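Long-range contacts in acetyltransferase, GNAT family (Streptococcus pneumoniae, PDB 2I79), which probably transfers the acetyl group of acetyl coenzyme A to an amino group, as expected of a GNAT-family amino-acid N-acetyltransferase: residues A[129-134]-A[160-165]; A[8-13]-A[59-64]; A[22-27]-A[95-100]. All coordinates share one frame; numbering follows the deposited sequence.

Contact 1: residues A[129-134]-A[160-165]; sequences QTRNQA and KFIDVY. With ACO (acetyl coenzyme *a), chain G.
The carbonyl oxygen of Asp163 takes two hydrogen bonds, and a third, weaker donor comes close. Thr130 N reaches Asp163 O at 2.9 Å and nearly straight (170°), from above the carbonyl plane. Water 1 donates to the same oxygen and accepts from Arg131 N, so it bridges the strand to the turn. The CA-H of Gln129 adds a CA-H...O contact. A second well-held oxygen is Gln129 OE1. Arg131 grips it side-on, with NE at 2.9 Å and NH2 at 3.0 Å from Gln129 OE1. NH2 lies in the amide plane on a lone pair, while NE sits above that plane. This fixes the amide's rotation. Gln129 NE2 donates to the backbone carbonyl of Asp30, and Arg131 NH2 forms a salt bridge with its carboxylate. Ile162 CD1 presses on this pair, 3.4 Å from Gln129 CD and 3.5 Å from Arg131 NE.

In the GNAT fold this is where strand 123-129 leaves the sheet beside strand 160-170. Gln129 and Val164 form the last antiparallel, non-hydrogen-bonded pair, and their side chains diverge. A type I turn from Gln129 to Asn132 then leads into helix 133-141. Asn132 is its N-cap residue, and Asn132 ND2 donates to the pantetheine oxygen O5P of acetyl coenzyme A at 2.6 Å.

Thr130, second residue of the turn, lays its methyl CG2 over the centre of the Tyr165 ring. It makes a CH-pi contact, 3.5 Å from the centroid and 6° off the normal. With OG1 flanked by backbone N and carbonyl carbon (chi1 60°), CG2 is anti to that carbon and meets the ring.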
loop_
_atom_site.group_PDB
_atom_site.type_symbol
_atom_site.label_atom_id
_atom_site.label_comp_id
_atom_site.label_asym_id
_atom_site.label_seq_id
_atom_site.Cartn_x
_atom_site.Cartn_y
_atom_site.Cartn_z
ATOM N N GLN A 129 1.212 12.197 -7.988
ATOM C CA GLN A 129 0.294 12.671 -9.026
ATOM C C GLN A 129 1.107 13.217 -10.219
ATOM O O GLN A 129 2.110 13.908 -10.037
ATOM C CB GLN A 129 -0.660 13.732 -8.488
ATOM C CG GLN A 129 -1.620 13.273 -7.379
ATOM C CD GLN A 129 -2.346 14.451 -6.707
ATOM O OE1 GLN A 129 -2.153 15.617 -7.083
ATOM N NE2 GLN A 129 -3.175 14.148 -5.702
ATOM N N THR A 130 0.728 12.868 -11.434
ATOM C CA THR A 130 1.584 13.238 -12.581
ATOM C C THR A 130 1.713 14.768 -12.700
ATOM O O THR A 130 2.775 15.293 -13.018
ATOM C CB THR A 130 1.116 12.607 -13.884
ATOM O OG1 THR A 130 -0.215 13.034 -14.163
ATOM C CG2 THR A 130 1.165 11.088 -13.790
ATOM N N ARG A 131 0.648 15.477 -12.341
ATOM C CA ARG A 131 0.666 16.941 -12.316
ATOM C C ARG A 131 1.539 17.562 -11.224
ATOM O O ARG A 131 1.796 18.756 -11.260
ATOM C CB ARG A 131 -0.767 17.455 -12.124
ATOM C CG ARG A 131 -1.301 17.204 -10.734
ATOM C CD ARG A 131 -2.667 17.777 -10.515
ATOM N NE ARG A 131 -3.043 17.512 -9.151
ATOM C CZ ARG A 131 -3.767 18.310 -8.361
ATOM N NH1 ARG A 131 -4.244 19.476 -8.770
ATOM N NH2 ARG A 131 -4.027 17.919 -7.128
ATOM N N ASN A 132 1.933 16.788 -10.212
ATOM C CA ASN A 132 2.747 17.331 -9.109
ATOM C C ASN A 132 4.241 17.414 -9.522
ATOM O O ASN A 132 5.094 16.702 -9.021
ATOM C CB ASN A 132 2.496 16.518 -7.816
ATOM C CG ASN A 132 3.193 17.102 -6.592
ATOM O OD1 ASN A 132 3.855 18.147 -6.669
ATOM N ND2 ASN A 132 3.072 16.418 -5.464
ATOM N N GLN A 133 4.553 18.315 -10.442
ATOM C CA GLN A 133 5.857 18.284 -11.114
ATOM C C GLN A 133 7.060 18.658 -10.231
ATOM O O GLN A 133 8.184 18.225 -10.481
ATOM C CB GLN A 133 5.842 19.197 -12.328
ATOM C CG GLN A 133 6.584 18.593 -13.509
ATOM C CD GLN A 133 5.633 17.903 -14.433
ATOM O OE1 GLN A 133 5.317 18.434 -15.513
ATOM N NE2 GLN A 133 5.128 16.743 -14.020
ATOM N N ALA A 134 6.818 19.484 -9.220
ATOM C CA ALA A 134 7.828 19.803 -8.217
ATOM C C ALA A 134 8.306 18.507 -7.571
ATOM O O ALA A 134 9.512 18.272 -7.449
ATOM C CB ALA A 134 7.236 20.751 -7.158
ATOM N N LYS A 160 -12.962 14.898 -9.985
ATOM C CA LYS A 160 -11.925 14.771 -10.990
ATOM C C LYS A 160 -10.967 13.640 -10.636
ATOM O O LYS A 160 -10.248 13.728 -9.659
ATOM C CB LYS A 160 -11.133 16.077 -11.104
ATOM C CG LYS A 160 -10.962 16.642 -12.510
ATOM C CD LYS A 160 -11.679 18.002 -12.647
ATOM C CE LYS A 160 -11.852 18.438 -14.134
ATOM N NZ LYS A 160 -12.723 19.646 -14.324
ATOM N N PHE A 161 -10.939 12.595 -11.461
ATOM C CA PHE A 161 -9.886 11.582 -11.394
ATOM C C PHE A 161 -8.631 12.001 -12.132
ATOM O O PHE A 161 -8.694 12.554 -13.220
ATOM C CB PHE A 161 -10.380 10.258 -11.955
ATOM C CG PHE A 161 -11.477 9.659 -11.149
ATOM C CD1 PHE A 161 -11.191 8.966 -9.994
ATOM C CD2 PHE A 161 -12.805 9.780 -11.552
ATOM C CE1 PHE A 161 -12.188 8.418 -9.256
ATOM C CE2 PHE A 161 -13.801 9.215 -10.825
ATOM C CZ PHE A 161 -13.496 8.543 -9.665
ATOM N N ILE A 162 -7.485 11.742 -11.520
ATOM C CA ILE A 162 -6.204 12.078 -12.119
ATOM C C ILE A 162 -5.241 10.891 -12.016
ATOM O O ILE A 162 -5.405 9.986 -11.173
ATOM C CB ILE A 162 -5.560 13.340 -11.473
ATOM C CG1 ILE A 162 -5.233 13.112 -9.985
ATOM C CG2 ILE A 162 -6.437 14.605 -11.661
ATOM C CD1 ILE A 162 -4.478 14.284 -9.387
ATOM N N ASP A 163 -4.217 10.935 -12.860
ATOM C CA ASP A 163 -3.172 9.916 -12.923
ATOM C C ASP A 163 -2.052 10.154 -11.920
ATOM O O ASP A 163 -1.732 11.297 -11.544
ATOM C CB ASP A 163 -2.512 9.870 -14.322
ATOM C CG ASP A 163 -3.455 9.377 -15.432
ATOM O OD1 ASP A 163 -4.633 9.756 -15.463
ATOM O OD2 ASP A 163 -3.004 8.615 -16.308
ATOM N N VAL A 164 -1.417 9.045 -11.560
ATOM C CA VAL A 164 -0.213 9.015 -10.734
ATOM C C VAL A 164 0.937 8.285 -11.442
ATOM O O VAL A 164 0.715 7.388 -12.227
ATOM C CB VAL A 164 -0.477 8.383 -9.355
ATOM C CG1 VAL A 164 -1.520 9.211 -8.601
ATOM C CG2 VAL A 164 -0.916 6.887 -9.430
ATOM N N TYR A 165 2.164 8.695 -11.148
ATOM C CA TYR A 165 3.342 7.935 -11.497
ATOM C C TYR A 165 3.674 7.012 -10.342
ATOM O O TYR A 165 3.559 7.374 -9.184
ATOM C CB TYR A 165 4.545 8.855 -11.757
ATOM C CG TYR A 165 4.499 9.611 -13.100
ATOM C CD1 TYR A 165 4.288 8.922 -14.309
ATOM C CD2 TYR A 165 4.698 10.990 -13.152
ATOM C CE1 TYR A 165 4.259 9.604 -15.541
ATOM C CE2 TYR A 165 4.685 11.685 -14.361
ATOM C CZ TYR A 165 4.456 10.980 -15.565
ATOM O OH TYR A 165 4.433 11.638 -16.782
HETATM N N1A ACO G . 8.074 22.071 -11.697
HETATM C C2A ACO G . 9.325 21.565 -11.640
HETATM N N3A ACO G . 10.164 21.815 -10.615
HETATM C C4A ACO G . 9.785 22.588 -9.580
HETATM C C5A ACO G . 8.440 23.160 -9.557
HETATM C C6A ACO G . 7.576 22.844 -10.704
HETATM N N6A ACO G . 6.321 23.340 -10.755
HETATM N N7A ACO G . 8.339 23.877 -8.436
HETATM C C8A ACO G . 9.537 23.759 -7.788
HETATM N N9A ACO G . 10.396 22.991 -8.480
HETATM C C1B ACO G . 11.791 22.555 -8.191
HETATM C C2B ACO G . 12.766 23.539 -7.563
HETATM O O2B ACO G . 13.422 24.344 -8.545
HETATM C C3B ACO G . 13.740 22.586 -6.917
HETATM O O3B ACO G . 14.602 21.940 -7.836
HETATM P P3B ACO G . 16.159 22.278 -7.993
HETATM O O7A ACO G . 15.959 23.613 -8.692
HETATM O O8A ACO G . 16.770 21.180 -8.830
HETATM O O9A ACO G . 16.744 22.310 -6.604
HETATM C C4B ACO G . 12.842 21.460 -6.430
HETATM O O4B ACO G . 11.733 21.427 -7.321
HETATM C C5B ACO G . 12.418 21.699 -4.986
HETATM O O5B ACO G . 13.470 21.156 -4.179
HETATM P P1A ACO G . 13.488 21.500 -2.609
HETATM O O1A ACO G . 13.323 22.981 -2.399
HETATM O O2A ACO G . 14.674 20.742 -2.046
HETATM O O3A ACO G . 12.067 20.858 -2.176
HETATM P P2A ACO G . 10.871 21.529 -1.280
HETATM O O4A ACO G . 10.028 22.589 -1.997
HETATM O O5A ACO G . 11.522 21.844 0.046
HETATM O O6A ACO G . 9.977 20.167 -1.165
HETATM C CBP ACO G . 7.915 19.086 -1.917
HETATM C CCP ACO G . 9.270 19.658 -2.290
HETATM C CDP ACO G . 7.304 18.460 -3.179
HETATM C CEP ACO G . 8.126 18.048 -0.804
HETATM C CAP ACO G . 7.008 20.213 -1.412
HETATM O OAP ACO G . 6.695 21.155 -2.466
HETATM C C9P ACO G . 5.730 19.664 -0.800
HETATM O O9P ACO G . 5.723 19.297 0.359
HETATM N N8P ACO G . 4.645 19.629 -1.566
HETATM C C7P ACO G . 3.320 19.175 -1.125
HETATM C C6P ACO G . 3.275 17.713 -0.683
HETATM C C5P ACO G . 3.807 16.804 -1.756
HETATM O O5P ACO G . 3.360 16.887 -2.881
HETATM N N4P ACO G . 4.760 15.949 -1.406
HETATM C C3P ACO G . 5.365 14.999 -2.326
HETATM C C2P ACO G . 4.448 13.840 -2.693
HETATM S S1P ACO G . 4.111 12.876 -1.246
HETATM C C ACO G . 5.090 11.585 -1.129
HETATM O O ACO G . 6.243 11.902 -0.950
HETATM C CH3 ACO G . 4.512 10.186 -1.252
HETATM O O HOH W 1 -1.885 14.021 -11.923
#

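Contact 2: residues A[8-13]-A[59-64]; sequences REAEPK and QITLLA
Strand 5-9, the outermost strand of the mixed GNAT sheet on this side within the chain, runs antiparallel to strand 60-66. Arg8 and Leu63 are a hydrogen-bonded pair and satisfy each other's backbone. Arg8 N gives its hydrogen to Leu63 O at 3.1 Å, nearly along the C=O axis. Leu63 N returns a bond to Arg8 O at 2.9 Å and almost straight (174°). Glu9 and Leu62 follow as a non-hydrogen-bonded pair. One more rung comes after it, although Ala10 has already left the strand. Ala10 N donates to Thr61 O at 2.9 Å, and Glu9 CA makes a CA-H...O contact with the same oxygen. The other edge of strand 60-66 is paired with strand 69-77, so Ile60 and Leu62 make backbone hydrogen bonds with Ile76 and Val74.

The guanidinium of Arg8 curls back over its own segment. Arg8 NH1 donates to Glu9 O at 3.0 Å, with that oxygen in the guanidinium plane. Its main charged partner is Asp14, whose carboxylate also accepts from Glu11 N. Glu11 OE2 lies over one face of the guanidinium, a long ion pair with no N-H directed at it. Thr61 OG1 is satisfied by Gln53 of helix 43-55.

Apolar contacts form on both sides of the paired strands. Leu62 CD2 folds against the Glu9 backbone, 3.7 Å from Glu9 N, on the face where helix 103-117 packs. The extended Glu9 chain crosses Ile60 obliquely, so that its carboxylate carbon meets the CD1 methyl. On the other face, toward helix 43-55, the methyl of Ala10 touches Leu63 CD1 at 3.7 Å and Thr61 CG2 at 3.9 Å.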
loop_
_atom_site.group_PDB
_atom_site.type_symbol
_atom_site.label_atom_id
_atom_site.label_comp_id
_atom_site.label_asym_id
_atom_site.label_seq_id
_atom_site.Cartn_x
_atom_site.Cartn_y
_atom_site.Cartn_z
ATOM N N ARG A 8 16.338 15.511 12.662
ATOM C CA ARG A 8 16.534 14.311 13.492
ATOM C C ARG A 8 15.318 13.386 13.474
ATOM O O ARG A 8 14.205 13.800 13.130
ATOM C CB ARG A 8 16.811 14.687 14.958
ATOM C CG ARG A 8 15.675 15.414 15.655
ATOM C CD ARG A 8 15.772 15.308 17.177
ATOM N NE ARG A 8 14.810 16.178 17.860
ATOM C CZ ARG A 8 13.515 15.913 18.008
ATOM N NH1 ARG A 8 12.996 14.782 17.543
ATOM N NH2 ARG A 8 12.733 16.770 18.647
ATOM N N GLU A 9 15.538 12.163 13.932
ATOM C CA GLU A 9 14.459 11.180 14.086
ATOM C C GLU A 9 13.386 11.694 15.032
ATOM O O GLU A 9 13.709 12.296 16.058
ATOM C CB GLU A 9 15.027 9.854 14.603
ATOM C CG GLU A 9 14.054 8.715 14.529
ATOM C CD GLU A 9 14.711 7.321 14.700
ATOM O OE1 GLU A 9 15.964 7.208 14.768
ATOM O OE2 GLU A 9 13.950 6.331 14.737
ATOM N N ALA A 10 12.119 11.472 14.681
ATOM C CA ALA A 10 10.996 11.822 15.544
ATOM C C ALA A 10 11.046 11.001 16.834
ATOM O O ALA A 10 11.446 9.831 16.812
ATOM C CB ALA A 10 9.669 11.578 14.833
ATOM N N GLU A 11 10.663 11.624 17.948
ATOM C CA GLU A 11 10.483 10.917 19.239
ATOM C C GLU A 11 9.039 11.055 19.733
ATOM O O GLU A 11 8.332 11.984 19.352
ATOM C CB GLU A 11 11.453 11.448 20.306
ATOM C CG GLU A 11 12.948 11.307 19.921
ATOM C CD GLU A 11 13.864 12.259 20.713
ATOM O OE1 GLU A 11 13.705 12.340 21.960
ATOM O OE2 GLU A 11 14.736 12.921 20.100
ATOM N N PRO A 12 8.583 10.106 20.569
ATOM C CA PRO A 12 7.207 10.191 21.110
ATOM C C PRO A 12 6.840 11.580 21.661
ATOM O O PRO A 12 5.700 12.003 21.524
ATOM C CB PRO A 12 7.190 9.101 22.216
ATOM C CG PRO A 12 8.680 8.718 22.397
ATOM C CD PRO A 12 9.285 8.904 21.050
ATOM N N LYS A 13 7.804 12.294 22.232
ATOM C CA LYS A 13 7.583 13.670 22.699
ATOM C C LYS A 13 7.127 14.682 21.613
ATOM O O LYS A 13 6.518 15.717 21.946
ATOM C CB LYS A 13 8.836 14.213 23.414
ATOM C CG LYS A 13 10.076 14.354 22.501
ATOM C CD LYS A 13 11.059 15.429 22.991
ATOM C CE LYS A 13 12.320 15.480 22.115
ATOM N NZ LYS A 13 13.205 16.658 22.444
ATOM N N GLN A 59 11.784 0.926 9.207
ATOM C CA GLN A 59 10.956 2.087 9.095
ATOM C C GLN A 59 11.595 3.272 9.828
ATOM O O GLN A 59 12.439 3.077 10.710
ATOM C CB GLN A 59 9.569 1.792 9.647
ATOM C CG GLN A 59 8.829 0.651 8.948
ATOM C CD GLN A 59 7.475 0.390 9.556
ATOM O OE1 GLN A 59 7.365 -0.221 10.632
ATOM N NE2 GLN A 59 6.435 0.843 8.890
ATOM N N ILE A 60 11.196 4.493 9.450
ATOM C CA ILE A 60 11.673 5.710 10.104
ATOM C C ILE A 60 10.816 6.934 9.800
ATOM O O ILE A 60 10.274 7.070 8.703
ATOM C CB ILE A 60 13.145 6.017 9.727
ATOM C CG1 ILE A 60 13.755 7.032 10.711
ATOM C CG2 ILE A 60 13.254 6.523 8.319
ATOM C CD1 ILE A 60 15.276 6.889 10.883
ATOM N N THR A 61 10.741 7.840 10.775
ATOM C CA THR A 61 10.188 9.165 10.591
ATOM C C THR A 61 11.232 10.195 11.018
ATOM O O THR A 61 11.680 10.186 12.156
ATOM C CB THR A 61 8.916 9.395 11.409
ATOM O OG1 THR A 61 7.939 8.453 11.018
ATOM C CG2 THR A 61 8.346 10.828 11.207
ATOM N N LEU A 62 11.623 11.052 10.073
ATOM C CA LEU A 62 12.568 12.146 10.292
ATOM C C LEU A 62 11.856 13.486 10.219
ATOM O O LEU A 62 11.032 13.719 9.330
ATOM C CB LEU A 62 13.665 12.140 9.233
ATOM C CG LEU A 62 14.700 10.993 9.221
ATOM C CD1 LEU A 62 15.637 11.150 8.019
ATOM C CD2 LEU A 62 15.509 10.916 10.499
ATOM N N LEU A 63 12.209 14.372 11.144
ATOM C CA LEU A 63 11.621 15.690 11.238
ATOM C C LEU A 63 12.660 16.794 10.962
ATOM O O LEU A 63 13.830 16.664 11.343
ATOM C CB LEU A 63 11.057 15.880 12.647
ATOM C CG LEU A 63 10.028 14.875 13.190
ATOM C CD1 LEU A 63 9.601 15.252 14.598
ATOM C CD2 LEU A 63 8.819 14.767 12.279
ATOM N N ALA A 64 12.224 17.873 10.318
ATOM C CA ALA A 64 13.015 19.095 10.192
ATOM C C ALA A 64 12.336 20.177 11.008
ATOM O O ALA A 64 11.178 20.475 10.780
ATOM C CB ALA A 64 13.126 19.518 8.730
#

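Contact 3: residues A[22-27]-A[95-100]; sequences LNRVSL and GKRYWN. With ACO (acetyl coenzyme *a), chain G.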
loop_
_atom_site.group_PDB
_atom_site.type_symbol
_atom_site.label_atom_id
_atom_site.label_comp_id
_atom_site.label_asym_id
_atom_site.label_seq_id
_atom_site.Cartn_x
_atom_site.Cartn_y
_atom_site.Cartn_z
ATOM N N LEU A 22 0.930 18.067 10.542
ATOM C CA LEU A 22 0.321 17.279 9.469
ATOM C C LEU A 22 -1.065 17.820 9.151
ATOM O O LEU A 22 -1.467 17.836 8.025
ATOM C CB LEU A 22 0.306 15.797 9.806
ATOM C CG LEU A 22 1.687 15.129 9.724
ATOM C CD1 LEU A 22 1.733 13.848 10.555
ATOM C CD2 LEU A 22 2.083 14.855 8.242
ATOM N N ASN A 23 -1.766 18.307 10.159
ATOM C CA ASN A 23 -3.051 18.979 9.945
ATOM C C ASN A 23 -2.877 20.273 9.154
ATOM O O ASN A 23 -3.687 20.584 8.261
ATOM C CB ASN A 23 -3.741 19.265 11.283
ATOM C CG ASN A 23 -4.452 18.057 11.854
ATOM O OD1 ASN A 23 -4.552 17.871 13.090
ATOM N ND2 ASN A 23 -4.969 17.239 10.973
ATOM N N ARG A 24 -1.799 20.983 9.437
ATOM C CA ARG A 24 -1.503 22.209 8.670
ATOM C C ARG A 24 -1.291 21.904 7.197
ATOM O O ARG A 24 -1.971 22.456 6.365
ATOM C CB ARG A 24 -0.299 22.969 9.239
ATOM C CG ARG A 24 0.142 24.150 8.358
ATOM C CD ARG A 24 1.136 25.077 9.062
ATOM N NE ARG A 24 2.542 24.592 9.060
ATOM C CZ ARG A 24 3.576 25.080 8.345
ATOM N NH1 ARG A 24 3.478 26.111 7.495
ATOM N NH2 ARG A 24 4.762 24.528 8.504
ATOM N N VAL A 25 -0.381 20.993 6.873
ATOM C CA VAL A 25 -0.052 20.723 5.469
ATOM C C VAL A 25 -1.188 20.028 4.716
ATOM O O VAL A 25 -1.326 20.170 3.521
ATOM C CB VAL A 25 1.290 19.939 5.327
ATOM C CG1 VAL A 25 2.425 20.754 5.895
ATOM C CG2 VAL A 25 1.207 18.561 6.013
ATOM N N SER A 26 -2.043 19.307 5.419
ATOM C CA SER A 26 -3.181 18.631 4.766
ATOM C C SER A 26 -4.181 19.648 4.104
ATOM O O SER A 26 -4.962 19.276 3.208
ATOM C CB SER A 26 -3.879 17.700 5.774
ATOM O OG SER A 26 -4.689 18.461 6.590
ATOM N N LEU A 27 -4.089 20.919 4.528
ATOM C CA LEU A 27 -4.916 22.017 4.085
ATOM C C LEU A 27 -4.239 22.884 3.019
ATOM O O LEU A 27 -4.898 23.723 2.390
ATOM C CB LEU A 27 -5.212 22.931 5.275
ATOM C CG LEU A 27 -5.970 22.335 6.449
ATOM C CD1 LEU A 27 -5.971 23.329 7.569
ATOM C CD2 LEU A 27 -7.379 21.960 6.035
ATOM N N GLY A 95 6.027 22.325 4.736
ATOM C CA GLY A 95 5.125 23.468 4.820
ATOM C C GLY A 95 5.330 24.371 3.622
ATOM O O GLY A 95 6.467 24.628 3.222
ATOM N N LYS A 96 4.224 24.816 3.036
ATOM C CA LYS A 96 4.222 25.554 1.795
ATOM C C LYS A 96 5.110 26.785 1.917
ATOM O O LYS A 96 5.946 27.048 1.066
ATOM C CB LYS A 96 2.793 25.958 1.424
ATOM C CG LYS A 96 2.642 26.526 0.005
ATOM C CD LYS A 96 1.158 26.605 -0.430
ATOM C CE LYS A 96 1.034 27.384 -1.740
ATOM N NZ LYS A 96 -0.295 27.271 -2.457
ATOM N N ARG A 97 4.947 27.489 3.030
ATOM C CA ARG A 97 5.756 28.658 3.363
ATOM C C ARG A 97 7.279 28.438 3.163
ATOM O O ARG A 97 7.993 29.408 2.916
ATOM C CB ARG A 97 5.459 29.084 4.820
ATOM C CG ARG A 97 5.595 30.571 5.094
ATOM C CD ARG A 97 4.376 31.131 5.938
ATOM N NE ARG A 97 3.086 30.969 5.222
ATOM C CZ ARG A 97 2.074 30.163 5.580
ATOM N NH1 ARG A 97 2.131 29.405 6.689
ATOM N NH2 ARG A 97 0.974 30.125 4.819
ATOM N N TYR A 98 7.764 27.187 3.247
ATOM C CA TYR A 98 9.214 26.889 3.139
ATOM C C TYR A 98 9.668 26.169 1.867
ATOM O O TYR A 98 10.828 25.722 1.767
ATOM C CB TYR A 98 9.669 26.024 4.306
ATOM C CG TYR A 98 9.221 26.458 5.682
ATOM C CD1 TYR A 98 8.148 25.835 6.299
ATOM C CD2 TYR A 98 9.910 27.460 6.390
ATOM C CE1 TYR A 98 7.756 26.195 7.577
ATOM C CE2 TYR A 98 9.527 27.824 7.690
ATOM C CZ TYR A 98 8.445 27.179 8.268
ATOM O OH TYR A 98 8.015 27.496 9.535
ATOM N N TRP A 99 8.771 26.029 0.904
ATOM C CA TRP A 99 9.123 25.397 -0.350
ATOM C C TRP A 99 10.264 26.117 -1.093
ATOM O O TRP A 99 10.507 27.334 -0.902
ATOM C CB TRP A 99 7.918 25.345 -1.270
ATOM C CG TRP A 99 6.834 24.403 -0.875
ATOM C CD1 TRP A 99 6.836 23.475 0.167
ATOM C CD2 TRP A 99 5.580 24.257 -1.535
ATOM N NE1 TRP A 99 5.646 22.784 0.168
ATOM C CE2 TRP A 99 4.862 23.235 -0.858
ATOM C CE3 TRP A 99 4.989 24.885 -2.643
ATOM C CZ2 TRP A 99 3.574 22.846 -1.248
ATOM C CZ3 TRP A 99 3.709 24.493 -3.036
ATOM C CH2 TRP A 99 3.012 23.489 -2.332
ATOM N N ASN A 100 10.955 25.338 -1.926
ATOM C CA ASN A 100 12.005 25.809 -2.811
ATOM C C ASN A 100 13.148 26.532 -2.131
ATOM O O ASN A 100 13.633 27.558 -2.631
ATOM C CB ASN A 100 11.405 26.692 -3.891
ATOM C CG ASN A 100 10.291 26.017 -4.597
ATOM O OD1 ASN A 100 9.147 26.495 -4.599
ATOM N ND2 ASN A 100 10.593 24.860 -5.169
HETATM N N1A ACO G . 8.074 22.071 -11.697
HETATM C C2A ACO G . 9.325 21.565 -11.640
HETATM N N3A ACO G . 10.164 21.815 -10.615
HETATM C C4A ACO G . 9.785 22.588 -9.580
HETATM C C5A ACO G . 8.440 23.160 -9.557
HETATM C C6A ACO G . 7.576 22.844 -10.704
HETATM N N6A ACO G . 6.321 23.340 -10.755
HETATM N N7A ACO G . 8.339 23.877 -8.436
HETATM C C8A ACO G . 9.537 23.759 -7.788
HETATM N N9A ACO G . 10.396 22.991 -8.480
HETATM C C1B ACO G . 11.791 22.555 -8.191
HETATM C C2B ACO G . 12.766 23.539 -7.563
HETATM O O2B ACO G . 13.422 24.344 -8.545
HETATM C C3B ACO G . 13.740 22.586 -6.917
HETATM O O3B ACO G . 14.602 21.940 -7.836
HETATM P P3B ACO G . 16.159 22.278 -7.993
HETATM O O7A ACO G . 15.959 23.613 -8.692
HETATM O O8A ACO G . 16.770 21.180 -8.830
HETATM O O9A ACO G . 16.744 22.310 -6.604
HETATM C C4B ACO G . 12.842 21.460 -6.430
HETATM O O4B ACO G . 11.733 21.427 -7.321
HETATM C C5B ACO G . 12.418 21.699 -4.986
HETATM O O5B ACO G . 13.470 21.156 -4.179
HETATM P P1A ACO G . 13.488 21.500 -2.609
HETATM O O1A ACO G . 13.323 22.981 -2.399
HETATM O O2A ACO G . 14.674 20.742 -2.046
HETATM O O3A ACO G . 12.067 20.858 -2.176
HETATM P P2A ACO G . 10.871 21.529 -1.280
HETATM O O4A ACO G . 10.028 22.589 -1.997
HETATM O O5A ACO G . 11.522 21.844 0.046
HETATM O O6A ACO G . 9.977 20.167 -1.165
HETATM C CBP ACO G . 7.915 19.086 -1.917
HETATM C CCP ACO G . 9.270 19.658 -2.290
HETATM C CDP ACO G . 7.304 18.460 -3.179
HETATM C CEP ACO G . 8.126 18.048 -0.804
HETATM C CAP ACO G . 7.008 20.213 -1.412
HETATM O OAP ACO G . 6.695 21.155 -2.466
HETATM C C9P ACO G . 5.730 19.664 -0.800
HETATM O O9P ACO G . 5.723 19.297 0.359
HETATM N N8P ACO G . 4.645 19.629 -1.566
HETATM C C7P ACO G . 3.320 19.175 -1.125
HETATM C C6P ACO G . 3.275 17.713 -0.683
HETATM C C5P ACO G . 3.807 16.804 -1.756
HETATM O O5P ACO G . 3.360 16.887 -2.881
HETATM N N4P ACO G . 4.760 15.949 -1.406
HETATM C C3P ACO G . 5.365 14.999 -2.326
HETATM C C2P ACO G . 4.448 13.840 -2.693
HETATM S S1P ACO G . 4.111 12.876 -1.246
HETATM C C ACO G . 5.090 11.585 -1.129
HETATM O O ACO G . 6.243 11.902 -0.950
HETATM C CH3 ACO G . 4.512 10.186 -1.252
#
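Through Arg24 and Val25, helix 15-26 passes the start of a loop that opens with a short 3-10 segment at 96-98, with Val25 CA and Gly95 CA 5.9 Å apart. Arg24 carries most of the contact. Its CG is anti to the backbone N (chi1 173°), and the chain bends at chi3 (80°) to bring the guanidinium to the loop. The NH2 edge of the guanidinium meets the edge of the Tyr98 ring, Arg24 NH2 lying 3.5 Å from Tyr98 CE1. The planes are 88° apart, so this is not a face-on cation-pi contact. Gly95 has no side chain, and Arg24 NH2 comes within 3.9 Å of Gly95 CA. Arg24 NH1 lies 3.6 Å from Arg97 NH1, a pair of like charges. Glu28 offers Arg24 a long, weak ion pair that may offset this. Val25 CG1 rests on Gly95 CA at 4.0 Å.

Further along, Asn100 N donates to the pyrophosphate oxygen O4A of acetyl coenzyme A at 2.9 Å. One face of the Trp99 ring lies under the ligand hydroxyl OAP. This pyrophosphate-binding loop of GNAT enzymes joins strand 87-94 to helix 103-117. Helix 15-26 covers its start, where Gly95 is backbone hydrogen-bonded to Ala71 of strand 69-77.

All three contacts are partly buried; contact 3 also reaches the surface through the exposed Arg97. Contacts 1 and 2 belong to the same sheet but lie on opposite sides of the chain's centre, with centres about 28 Å apart. Both include antiparallel pairing. Contact 2 has a regular backbone ladder. Contact 1 keeps one bridge, and then one direct backbone bond and one water hold the turn to the strand. Contact 3 joins a helix to a loop, and side-chain packing around one arginine replaces backbone pairing. Contact 1 bonds the pantetheine amide oxygen of the cofactor and reaches its adenine; contact 3 bonds the pyrophosphate and lays a tryptophan along the pantetheine arm. Contact 2 does not touch it.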